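Local coordinates for protein alanine dehydrogenase (Archaeoglobus fulgidus, PDB 1OMO) that catalyses the NAD-dependent, reversible oxidative deamination of L-alanine to pyruvate and ammonium, working as a homodimer, at residues M1-I15 / V304-K318. Sequence-based numbering, arbitrary orientation.
Sequences METLILTQEEVESLI and VYENALSKNVGSKIK
Leu4 CD2 meets the Tyr305 ring obliquely, 3.7 Å from its CD2 atom, while Leu309 CG lies over one ring face, offset toward the rim. The flat Asn307 amide points ND2 at Leu14 O (2.7 Å), which lies in the amide plane; the N-H...O angle is nearly straight at 171°, though ND2 stands 32° out of the Leu14 carbonyl plane, and ND2 also binds Glu19. Leu4 CG stands anti to its backbone N (chi1 -176°), which carries CD2 on to the small methyl of Ala308. Leu6 CD1 and Leu14 CD2 reach the same methyl, Leu14 at 3.7 Å. At the positive phi of Gly314 a CB would jam against Val313 O and strike Leu4 CD1. Glu10 lays its aliphatic CG on Val313 CG1 (3.7 Å), and its carboxylate accepts from Thr7 N through OE2 (2.9 Å) while Thr7 OG1 caps Glu10 N, a capping box starting helix 8-12. With an alanine in place of Glu10, Thr7 N would probably lose its carboxylate mate and a gap open beside Val313 CG1. Thr3 and Ile317 exchange two backbone bonds, antiparallel pairing that joins strand 3-6 to strand 315-317, outermost in this chain's mixed sheet, in the two-domain ornithine cyclodeaminase/mu-crystallin fold.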
loop_
_atom_site.group_PDB
_atom_site.type_symbol
_atom_site.label_atom_id
_atom_site.label_comp_id
_atom_site.label_asym_id
_atom_site.label_seq_id
_atom_site.Cartn_x
_atom_site.Cartn_y
_atom_site.Cartn_z
ATOM N N MET A 1 -2.822 23.983 2.092
ATOM C CA MET A 1 -3.062 22.717 2.849
ATOM C C MET A 1 -1.798 22.298 3.565
ATOM O O MET A 1 -0.698 22.454 3.035
ATOM C CB MET A 1 -3.488 21.600 1.903
ATOM C CG MET A 1 -4.919 21.689 1.465
ATOM S SD MET A 1 -6.017 21.898 2.896
ATOM C CE MET A 1 -5.341 20.683 4.082
ATOM N N GLU A 2 -1.950 21.749 4.760
ATOM C CA GLU A 2 -0.790 21.340 5.537
ATOM C C GLU A 2 -0.861 19.904 5.989
ATOM O O GLU A 2 -1.905 19.453 6.458
ATOM C CB GLU A 2 -0.664 22.209 6.794
ATOM C CG GLU A 2 -0.618 23.690 6.510
ATOM C CD GLU A 2 0.634 24.070 5.770
ATOM O OE1 GLU A 2 1.672 24.314 6.425
ATOM O OE2 GLU A 2 0.581 24.102 4.523
ATOM N N THR A 3 0.251 19.190 5.867
ATOM C CA THR A 3 0.317 17.818 6.352
ATOM C C THR A 3 1.202 17.848 7.617
ATOM O O THR A 3 2.292 18.438 7.630
ATOM C CB THR A 3 0.910 16.880 5.289
ATOM O OG1 THR A 3 -0.012 16.762 4.195
ATOM C CG2 THR A 3 1.193 15.508 5.866
ATOM N N LEU A 4 0.708 17.243 8.695
ATOM C CA LEU A 4 1.428 17.189 9.972
ATOM C C LEU A 4 2.471 16.053 9.911
ATOM O O LEU A 4 2.179 14.967 9.402
ATOM C CB LEU A 4 0.415 16.937 11.100
ATOM C CG LEU A 4 0.822 16.922 12.560
ATOM C CD1 LEU A 4 1.128 18.325 12.995
ATOM C CD2 LEU A 4 -0.278 16.308 13.398
ATOM N N ILE A 5 3.686 16.322 10.383
ATOM C CA ILE A 5 4.763 15.322 10.407
ATOM C C ILE A 5 5.028 14.964 11.867
ATOM O O ILE A 5 5.298 15.851 12.677
ATOM C CB ILE A 5 6.060 15.877 9.746
ATOM C CG1 ILE A 5 5.762 16.260 8.286
ATOM C CG2 ILE A 5 7.164 14.819 9.731
ATOM C CD1 ILE A 5 5.158 15.116 7.457
ATOM N N LEU A 6 4.906 13.679 12.208
ATOM C CA LEU A 6 5.134 13.231 13.585
ATOM C C LEU A 6 6.240 12.196 13.703
ATOM O O LEU A 6 6.249 11.150 13.024
ATOM C CB LEU A 6 3.856 12.674 14.197
ATOM C CG LEU A 6 2.738 13.655 14.561
ATOM C CD1 LEU A 6 1.586 12.852 15.106
ATOM C CD2 LEU A 6 3.185 14.685 15.594
ATOM N N THR A 7 7.183 12.521 14.572
ATOM C CA THR A 7 8.347 11.700 14.853
ATOM C C THR A 7 8.046 10.603 15.885
ATOM O O THR A 7 7.063 10.694 16.624
ATOM C CB THR A 7 9.449 12.549 15.451
ATOM O OG1 THR A 7 9.087 12.903 16.775
ATOM C CG2 THR A 7 9.536 13.840 14.763
ATOM N N GLN A 8 8.909 9.593 15.978
ATOM C CA GLN A 8 8.660 8.546 16.955
ATOM C C GLN A 8 8.604 9.121 18.371
ATOM O O GLN A 8 7.701 8.790 19.144
ATOM C CB GLN A 8 9.727 7.463 16.888
ATOM C CG GLN A 8 9.448 6.297 17.825
ATOM C CD GLN A 8 10.581 5.308 17.862
ATOM O OE1 GLN A 8 11.374 5.218 16.917
ATOM N NE2 GLN A 8 10.667 4.547 18.950
ATOM N N GLU A 9 9.551 9.989 18.707
ATOM C CA GLU A 9 9.581 10.600 20.029
ATOM C C GLU A 9 8.270 11.334 20.282
ATOM O O GLU A 9 7.710 11.241 21.368
ATOM C CB GLU A 9 10.775 11.562 20.155
ATOM C CG GLU A 9 10.915 12.243 21.520
ATOM C CD GLU A 9 12.377 12.569 21.917
ATOM O OE1 GLU A 9 13.114 13.207 21.118
ATOM O OE2 GLU A 9 12.777 12.185 23.049
ATOM N N GLU A 10 7.762 12.044 19.279
ATOM C CA GLU A 10 6.507 12.777 19.439
ATOM C C GLU A 10 5.354 11.810 19.609
ATOM O O GLU A 10 4.605 11.922 20.587
ATOM C CB GLU A 10 6.235 13.709 18.240
ATOM C CG GLU A 10 7.125 14.962 18.240
ATOM C CD GLU A 10 7.215 15.672 16.888
ATOM O OE1 GLU A 10 7.636 16.849 16.861
ATOM O OE2 GLU A 10 6.876 15.066 15.855
ATOM N N VAL A 11 5.219 10.852 18.686
ATOM C CA VAL A 11 4.124 9.891 18.779
ATOM C C VAL A 11 4.067 9.186 20.148
ATOM O O VAL A 11 2.974 9.008 20.680
ATOM C CB VAL A 11 4.198 8.850 17.655
ATOM C CG1 VAL A 11 3.127 7.755 17.848
ATOM C CG2 VAL A 11 4.004 9.546 16.335
ATOM N N GLU A 12 5.233 8.832 20.711
ATOM C CA GLU A 12 5.328 8.166 22.013
ATOM C C GLU A 12 4.651 8.943 23.121
ATOM O O GLU A 12 4.134 8.360 24.070
ATOM C CB GLU A 12 6.799 7.901 22.399
ATOM C CG GLU A 12 7.437 6.817 21.513
ATOM C CD GLU A 12 8.798 6.340 21.985
ATOM O OE1 GLU A 12 9.218 6.703 23.101
ATOM O OE2 GLU A 12 9.433 5.573 21.229
ATOM N N SER A 13 4.624 10.260 22.987
ATOM C CA SER A 13 3.998 11.081 24.000
ATOM C C SER A 13 2.552 11.423 23.638
ATOM O O SER A 13 1.939 12.279 24.292
ATOM C CB SER A 13 4.774 12.393 24.170
ATOM O OG SER A 13 4.521 13.310 23.096
ATOM N N LEU A 14 2.002 10.766 22.619
ATOM C CA LEU A 14 0.645 11.084 22.167
ATOM C C LEU A 14 -0.441 10.029 22.342
ATOM O O LEU A 14 -1.581 10.263 21.949
ATOM C CB LEU A 14 0.690 11.520 20.691
ATOM C CG LEU A 14 0.738 13.014 20.320
ATOM C CD1 LEU A 14 1.290 13.807 21.456
ATOM C CD2 LEU A 14 1.552 13.228 19.042
ATOM N N ILE A 15 -0.093 8.870 22.897
ATOM C CA ILE A 15 -1.075 7.814 23.146
ATOM C C ILE A 15 -0.717 7.096 24.412
ATOM O O ILE A 15 0.447 6.903 24.738
ATOM C CB ILE A 15 -1.145 6.644 22.105
ATOM C CG1 ILE A 15 -1.717 7.055 20.766
ATOM C CG2 ILE A 15 -2.202 5.637 22.573
ATOM C CD1 ILE A 15 -2.469 5.849 20.109
ATOM N N VAL A 304 -3.459 9.362 17.937
ATOM C CA VAL A 304 -2.217 10.128 17.943
ATOM C C VAL A 304 -2.421 11.451 17.207
ATOM O O VAL A 304 -1.913 12.509 17.630
ATOM C CB VAL A 304 -1.085 9.370 17.205
ATOM C CG1 VAL A 304 0.080 10.318 16.891
ATOM C CG2 VAL A 304 -0.609 8.198 18.046
ATOM N N TYR A 305 -3.142 11.394 16.086
ATOM C CA TYR A 305 -3.354 12.614 15.301
ATOM C C TYR A 305 -4.186 13.663 16.069
ATOM O O TYR A 305 -3.795 14.814 16.150
ATOM C CB TYR A 305 -3.997 12.291 13.933
ATOM C CG TYR A 305 -4.322 13.522 13.093
ATOM C CD1 TYR A 305 -5.641 13.885 12.849
ATOM C CD2 TYR A 305 -3.310 14.354 12.596
ATOM C CE1 TYR A 305 -5.965 15.053 12.132
ATOM C CE2 TYR A 305 -3.619 15.518 11.880
ATOM C CZ TYR A 305 -4.957 15.862 11.656
ATOM O OH TYR A 305 -5.280 16.995 10.967
ATOM N N GLU A 306 -5.305 13.260 16.650
ATOM C CA GLU A 306 -6.151 14.187 17.393
ATOM C C GLU A 306 -5.447 14.667 18.649
ATOM O O GLU A 306 -5.588 15.823 19.029
ATOM C CB GLU A 306 -7.505 13.528 17.707
ATOM C CG GLU A 306 -8.288 13.261 16.419
ATOM C CD GLU A 306 -9.573 12.501 16.607
ATOM O OE1 GLU A 306 -10.299 12.314 15.615
ATOM O OE2 GLU A 306 -9.869 12.078 17.739
ATOM N N ASN A 307 -4.669 13.812 19.300
ATOM C CA ASN A 307 -3.976 14.286 20.478
ATOM C C ASN A 307 -2.874 15.238 20.062
ATOM O O ASN A 307 -2.460 16.084 20.841
ATOM C CB ASN A 307 -3.376 13.140 21.267
ATOM C CG ASN A 307 -4.395 12.431 22.117
ATOM O OD1 ASN A 307 -5.445 12.982 22.419
ATOM N ND2 ASN A 307 -4.088 11.212 22.521
ATOM N N ALA A 308 -2.383 15.081 18.840
ATOM C CA ALA A 308 -1.335 15.933 18.335
ATOM C C ALA A 308 -1.904 17.343 18.070
ATOM O O ALA A 308 -1.252 18.347 18.387
ATOM C CB ALA A 308 -0.739 15.336 17.065
ATOM N N LEU A 309 -3.102 17.439 17.488
ATOM C CA LEU A 309 -3.679 18.757 17.259
ATOM C C LEU A 309 -3.829 19.440 18.626
ATOM O O LEU A 309 -3.403 20.591 18.815
ATOM C CB LEU A 309 -5.034 18.642 16.611
ATOM C CG LEU A 309 -4.958 17.881 15.296
ATOM C CD1 LEU A 309 -6.351 17.783 14.719
ATOM C CD2 LEU A 309 -4.033 18.580 14.311
ATOM N N SER A 310 -4.411 18.714 19.579
ATOM C CA SER A 310 -4.640 19.229 20.933
ATOM C C SER A 310 -3.446 19.803 21.642
ATOM O O SER A 310 -3.575 20.819 22.307
ATOM C CB SER A 310 -5.216 18.149 21.839
ATOM O OG SER A 310 -6.533 17.874 21.432
ATOM N N LYS A 311 -2.286 19.170 21.519
ATOM C CA LYS A 311 -1.115 19.664 22.220
ATOM C C LYS A 311 -0.150 20.454 21.357
ATOM O O LYS A 311 0.971 20.754 21.783
ATOM C CB LYS A 311 -0.381 18.505 22.879
ATOM C CG LYS A 311 -1.221 17.738 23.867
ATOM C CD LYS A 311 -0.376 16.639 24.498
ATOM C CE LYS A 311 -1.087 16.013 25.676
ATOM N NZ LYS A 311 -0.288 14.881 26.209
ATOM N N ASN A 312 -0.587 20.803 20.153
ATOM C CA ASN A 312 0.249 21.570 19.229
ATOM C C ASN A 312 1.577 20.840 19.003
ATOM O O ASN A 312 2.641 21.467 18.937
ATOM C CB ASN A 312 0.540 22.968 19.789
ATOM C CG ASN A 312 1.038 23.928 18.716
ATOM O OD1 ASN A 312 1.791 24.856 19.001
ATOM N ND2 ASN A 312 0.605 23.712 17.471
ATOM N N VAL A 313 1.518 19.516 18.907
ATOM C CA VAL A 313 2.722 18.734 18.688
ATOM C C VAL A 313 2.898 18.428 17.197
ATOM O O VAL A 313 1.909 18.196 16.468
ATOM C CB VAL A 313 2.654 17.406 19.466
ATOM C CG1 VAL A 313 3.967 16.626 19.294
ATOM C CG2 VAL A 313 2.377 17.685 20.944
ATOM N N GLY A 314 4.150 18.428 16.749
ATOM C CA GLY A 314 4.441 18.124 15.360
ATOM C C GLY A 314 5.085 19.269 14.613
ATOM O O GLY A 314 5.539 20.229 15.224
ATOM N N SER A 315 5.170 19.140 13.295
ATOM C CA SER A 315 5.728 20.176 12.429
ATOM C C SER A 315 4.875 20.043 11.177
ATOM O O SER A 315 4.210 19.024 11.001
ATOM C CB SER A 315 7.220 19.933 12.140
ATOM O OG SER A 315 7.462 18.780 11.344
ATOM N N LYS A 316 4.865 21.057 10.322
ATOM C CA LYS A 316 4.012 21.005 9.152
ATOM C C LYS A 316 4.666 21.216 7.806
ATOM O O LYS A 316 5.511 22.093 7.658
ATOM C CB LYS A 316 2.901 22.040 9.294
ATOM C CG LYS A 316 1.997 21.810 10.479
ATOM C CD LYS A 316 1.159 23.044 10.782
ATOM C CE LYS A 316 0.080 22.756 11.819
ATOM N NZ LYS A 316 -0.965 21.871 11.252
ATOM N N ILE A 317 4.239 20.433 6.821
ATOM C CA ILE A 317 4.760 20.578 5.484
ATOM C C ILE A 317 3.616 20.713 4.470
ATOM O O ILE A 317 2.601 20.032 4.574
ATOM C CB ILE A 317 5.720 19.384 5.112
ATOM C CG1 ILE A 317 6.585 19.758 3.903
ATOM C CG2 ILE A 317 4.949 18.155 4.771
ATOM C CD1 ILE A 317 8.007 20.232 4.276
ATOM N N LYS A 318 3.785 21.623 3.509
ATOM C CA LYS A 318 2.810 21.856 2.435
ATOM C C LYS A 318 3.316 21.043 1.243
ATOM O O LYS A 318 4.163 21.492 0.479
ATOM C CB LYS A 318 2.771 23.352 2.079
ATOM C CG LYS A 318 1.709 23.763 1.035
ATOM C CD LYS A 318 1.854 25.248 0.643
ATOM C CE LYS A 318 2.665 25.428 -0.655
ATOM N NZ LYS A 318 1.753 25.462 -1.842
HETATM O O HOH W 1 0.503 18.872 2.755
HETATM O O HOH W 2 8.076 16.584 13.173
HETATM O O HOH W 3 6.418 19.082 18.918
HETATM O O HOH W 4 2.668 15.485 24.818
#